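Local coordinates for protein FMN reductase (NADPH) (Bacillus subtilis, PDB 3N2S) that catalyses the NADPH-dependent reduction of flavin mononucleotide and also reduces nitroaromatic compounds, quinones and azo dyes, working as a homodimer, at residues A[99-111]-A[239-249]. Residues are numbered along the deposited sequence; the frame is centred on the assembly and turned at random.
Sequences ELLENTEMFMVSL and DYVKEKGFNKN
Asn247 meets Thr104 and Phe107, in the first turns of helix 104-127, with every atom of its side chain. Its CB lies over one face of the Phe107 ring, 4.1 Å from the ring centroid and 25° off the normal, a CH-pi contact offset toward the rim. CG then runs on to Phe107 CD2 at 3.7 Å, with amide and ring planes only 23° apart; this path follows from chi1 of -161°, which sets CG anti to the backbone N. At the tip, OD1 accepts a hydrogen bond from Thr104 OG1 (2.8 Å), the donor tilted out of the carbonyl plane, while ND2 passes near Phe107 CE2 and bonds to Asn247 OD1 of the second subunit. Phe246 crosses Phe107 at about a right angle, its CB 3.6 Å from Phe107 CD1, and both side chains pack on Leu156 of strand 155-164.

Just before helix 104-127, Lys248 N donates to Glu102 O (2.7 Å), and a water joins Asn247 N to Leu101 O and Asn103 O. Lys248 NZ reaches Glu102 OE1 (3.1 Å) from above the carboxylate plane, a salt bridge. Asn103 OD1 caps the helix through Met106 N (2.9 Å). The C-terminal tail, leaving helix 237-243 through a Schellman motif at Gly245, thus packs against the N-terminal end of helix 104-127 at the dimer interface of this nitroreductase fold.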
# COMPACT_ATOMS: atom_id res chain seq x y z
N GLU A 99 4.72 -20.74 -11.63
CA GLU A 99 3.29 -21.06 -11.42
C GLU A 99 2.82 -20.67 -10.01
O GLU A 99 1.66 -20.32 -9.84
CB GLU A 99 3.00 -22.56 -11.66
CG GLU A 99 3.16 -23.00 -13.10
CD GLU A 99 2.54 -24.33 -13.45
OE1 GLU A 99 2.54 -25.25 -12.59
OE2 GLU A 99 2.05 -24.47 -14.59
N LEU A 100 3.72 -20.72 -9.01
CA LEU A 100 3.41 -20.39 -7.61
C LEU A 100 3.29 -18.86 -7.35
O LEU A 100 2.66 -18.44 -6.38
CB LEU A 100 4.46 -21.02 -6.68
CG LEU A 100 4.68 -22.56 -6.80
CD1 LEU A 100 5.60 -23.06 -5.71
CD2 LEU A 100 3.36 -23.33 -6.77
N LEU A 101 3.87 -18.04 -8.24
CA LEU A 101 3.92 -16.57 -8.13
C LEU A 101 2.80 -15.87 -8.86
O LEU A 101 2.66 -14.65 -8.74
CB LEU A 101 5.29 -16.08 -8.71
CG LEU A 101 6.58 -16.75 -8.19
CD1 LEU A 101 7.76 -16.43 -9.09
CD2 LEU A 101 6.87 -16.38 -6.73
N GLU A 102 1.97 -16.62 -9.60
CA GLU A 102 0.96 -16.06 -10.49
C GLU A 102 -0.49 -15.96 -10.05
O GLU A 102 -1.31 -15.53 -10.84
CB GLU A 102 1.07 -16.73 -11.88
CG GLU A 102 2.48 -16.66 -12.45
CD GLU A 102 2.70 -17.22 -13.84
OE1 GLU A 102 1.79 -17.89 -14.37
OE2 GLU A 102 3.79 -16.99 -14.41
N ASN A 103 -0.81 -16.29 -8.79
CA ASN A 103 -2.19 -16.25 -8.34
C ASN A 103 -2.59 -14.86 -7.80
O ASN A 103 -1.75 -13.96 -7.73
CB ASN A 103 -2.47 -17.37 -7.32
CG ASN A 103 -1.69 -17.31 -6.02
OD1 ASN A 103 -1.03 -16.32 -5.68
ND2 ASN A 103 -1.80 -18.37 -5.23
N THR A 104 -3.87 -14.71 -7.42
CA THR A 104 -4.41 -13.47 -6.88
C THR A 104 -3.76 -13.13 -5.55
O THR A 104 -3.42 -11.96 -5.32
CB THR A 104 -5.96 -13.54 -6.83
OG1 THR A 104 -6.45 -13.71 -8.17
CG2 THR A 104 -6.62 -12.29 -6.16
N GLU A 105 -3.55 -14.14 -4.69
CA GLU A 105 -2.90 -13.96 -3.39
C GLU A 105 -1.53 -13.27 -3.53
O GLU A 105 -1.30 -12.26 -2.88
CB GLU A 105 -2.78 -15.29 -2.60
CG GLU A 105 -1.95 -15.17 -1.32
CD GLU A 105 -2.41 -14.24 -0.20
OE1 GLU A 105 -3.53 -13.67 -0.27
OE2 GLU A 105 -1.66 -14.12 0.80
N MSE A 106 -0.66 -13.77 -4.41
CA MSE A 106 0.69 -13.19 -4.59
C MSE A 106 0.61 -11.80 -5.23
O MSE A 106 1.48 -10.97 -4.98
CB MSE A 106 1.61 -14.11 -5.42
CG MSE A 106 2.06 -15.36 -4.68
SE MSE A 106 2.74 -14.97 -2.88
CE MSE A 106 1.55 -16.19 -1.92
N PHE A 107 -0.44 -11.55 -6.05
CA PHE A 107 -0.64 -10.23 -6.67
C PHE A 107 -1.01 -9.22 -5.56
O PHE A 107 -0.46 -8.12 -5.51
CB PHE A 107 -1.72 -10.32 -7.75
CG PHE A 107 -2.09 -9.02 -8.42
CD1 PHE A 107 -1.15 -8.32 -9.17
CD2 PHE A 107 -3.40 -8.56 -8.39
CE1 PHE A 107 -1.52 -7.16 -9.87
CE2 PHE A 107 -3.76 -7.40 -9.08
CZ PHE A 107 -2.81 -6.70 -9.80
N MSE A 108 -1.86 -9.63 -4.64
CA MSE A 108 -2.23 -8.78 -3.50
C MSE A 108 -1.01 -8.52 -2.60
O MSE A 108 -0.75 -7.38 -2.21
CB MSE A 108 -3.38 -9.42 -2.71
CG MSE A 108 -4.65 -9.54 -3.51
SE MSE A 108 -6.10 -10.34 -2.47
CE MSE A 108 -6.49 -8.88 -1.40
N VAL A 109 -0.23 -9.58 -2.34
CA VAL A 109 0.97 -9.49 -1.50
C VAL A 109 1.95 -8.46 -2.06
O VAL A 109 2.40 -7.56 -1.32
CB VAL A 109 1.61 -10.90 -1.27
CG1 VAL A 109 3.07 -10.78 -0.84
CG2 VAL A 109 0.80 -11.70 -0.24
N SER A 110 2.26 -8.57 -3.35
CA SER A 110 3.24 -7.68 -3.98
C SER A 110 2.77 -6.22 -4.09
O SER A 110 3.57 -5.32 -3.84
CB SER A 110 3.70 -8.23 -5.33
OG SER A 110 2.61 -8.38 -6.23
N LEU A 111 1.47 -5.99 -4.39
CA LEU A 111 0.90 -4.64 -4.45
C LEU A 111 0.94 -3.96 -3.09
O LEU A 111 1.35 -2.80 -2.99
CB LEU A 111 -0.54 -4.67 -4.98
CG LEU A 111 -0.72 -4.31 -6.46
CD1 LEU A 111 -0.05 -5.34 -7.35
CD2 LEU A 111 -2.19 -4.22 -6.81
N ASP A 239 -6.17 -8.18 -18.78
CA ASP A 239 -5.33 -9.12 -19.50
C ASP A 239 -3.86 -8.80 -19.38
O ASP A 239 -3.07 -9.73 -19.31
CB ASP A 239 -5.72 -9.20 -20.99
CG ASP A 239 -7.15 -9.69 -21.20
OD1 ASP A 239 -7.57 -10.64 -20.49
OD2 ASP A 239 -7.85 -9.11 -22.04
N TYR A 240 -3.48 -7.49 -19.40
CA TYR A 240 -2.07 -7.11 -19.34
C TYR A 240 -1.36 -7.58 -18.07
O TYR A 240 -0.21 -8.04 -18.16
CB TYR A 240 -1.83 -5.62 -19.62
CG TYR A 240 -0.36 -5.29 -19.72
CD1 TYR A 240 0.35 -5.51 -20.90
CD2 TYR A 240 0.35 -4.85 -18.60
CE1 TYR A 240 1.71 -5.29 -20.97
CE2 TYR A 240 1.72 -4.63 -18.66
CZ TYR A 240 2.40 -4.84 -19.85
OH TYR A 240 3.75 -4.63 -19.89
N VAL A 241 -2.01 -7.47 -16.89
CA VAL A 241 -1.35 -7.95 -15.66
C VAL A 241 -1.03 -9.47 -15.74
O VAL A 241 0.04 -9.88 -15.32
CB VAL A 241 -2.02 -7.51 -14.32
CG1 VAL A 241 -2.25 -6.01 -14.28
CG2 VAL A 241 -3.30 -8.27 -14.04
N LYS A 242 -1.95 -10.26 -16.32
CA LYS A 242 -1.81 -11.71 -16.55
C LYS A 242 -0.64 -12.01 -17.49
O LYS A 242 0.11 -12.95 -17.23
CB LYS A 242 -3.11 -12.30 -17.12
CG LYS A 242 -4.27 -12.30 -16.12
CD LYS A 242 -5.56 -12.75 -16.77
CE LYS A 242 -6.77 -12.51 -15.89
NZ LYS A 242 -6.83 -13.44 -14.72
N GLU A 243 -0.45 -11.17 -18.54
CA GLU A 243 0.64 -11.24 -19.51
C GLU A 243 1.99 -11.09 -18.79
O GLU A 243 2.98 -11.69 -19.21
CB GLU A 243 0.46 -10.15 -20.59
CG GLU A 243 1.43 -10.19 -21.76
CD GLU A 243 1.23 -9.09 -22.79
OE1 GLU A 243 0.07 -8.68 -23.01
OE2 GLU A 243 2.24 -8.64 -23.38
N LYS A 244 2.03 -10.29 -17.70
CA LYS A 244 3.24 -10.06 -16.93
C LYS A 244 3.49 -11.10 -15.84
O LYS A 244 4.50 -11.03 -15.14
CB LYS A 244 3.28 -8.62 -16.38
CG LYS A 244 3.45 -7.56 -17.47
CD LYS A 244 4.89 -7.46 -18.01
CE LYS A 244 4.99 -7.80 -19.46
NZ LYS A 244 6.36 -7.56 -19.98
N GLY A 245 2.58 -12.06 -15.72
CA GLY A 245 2.70 -13.15 -14.76
C GLY A 245 2.00 -12.94 -13.44
O GLY A 245 2.40 -13.55 -12.45
N PHE A 246 0.94 -12.12 -13.40
CA PHE A 246 0.22 -11.88 -12.15
C PHE A 246 -1.25 -12.16 -12.26
O PHE A 246 -1.83 -11.99 -13.33
CB PHE A 246 0.36 -10.39 -11.72
CG PHE A 246 1.75 -9.96 -11.33
CD1 PHE A 246 2.14 -9.96 -9.99
CD2 PHE A 246 2.66 -9.53 -12.29
CE1 PHE A 246 3.43 -9.54 -9.62
CE2 PHE A 246 3.94 -9.11 -11.92
CZ PHE A 246 4.31 -9.12 -10.59
N ASN A 247 -1.88 -12.47 -11.12
CA ASN A 247 -3.34 -12.56 -10.96
C ASN A 247 -4.05 -13.54 -11.92
O ASN A 247 -5.19 -13.31 -12.33
CB ASN A 247 -3.89 -11.14 -11.11
CG ASN A 247 -5.25 -10.92 -10.57
OD1 ASN A 247 -5.59 -11.41 -9.50
ND2 ASN A 247 -6.01 -10.10 -11.26
N LYS A 248 -3.37 -14.63 -12.26
CA LYS A 248 -3.89 -15.62 -13.21
C LYS A 248 -4.79 -16.66 -12.56
O LYS A 248 -4.56 -17.04 -11.41
CB LYS A 248 -2.73 -16.31 -13.95
CG LYS A 248 -2.00 -15.37 -14.91
CD LYS A 248 -0.66 -15.92 -15.38
CE LYS A 248 -0.77 -16.80 -16.61
NZ LYS A 248 0.57 -17.22 -17.10
N ASN A 249 -5.79 -17.13 -13.34
CA ASN A 249 -6.84 -18.14 -13.07
C ASN A 249 -8.18 -17.61 -12.59
O ASN A 249 -9.11 -17.52 -13.40
CB ASN A 249 -6.34 -19.37 -12.31
CG ASN A 249 -5.56 -20.32 -13.17
OD1 ASN A 249 -5.91 -21.50 -13.29
ND2 ASN A 249 -4.48 -19.84 -13.78
O HOH W 1 0.29 -12.97 -8.96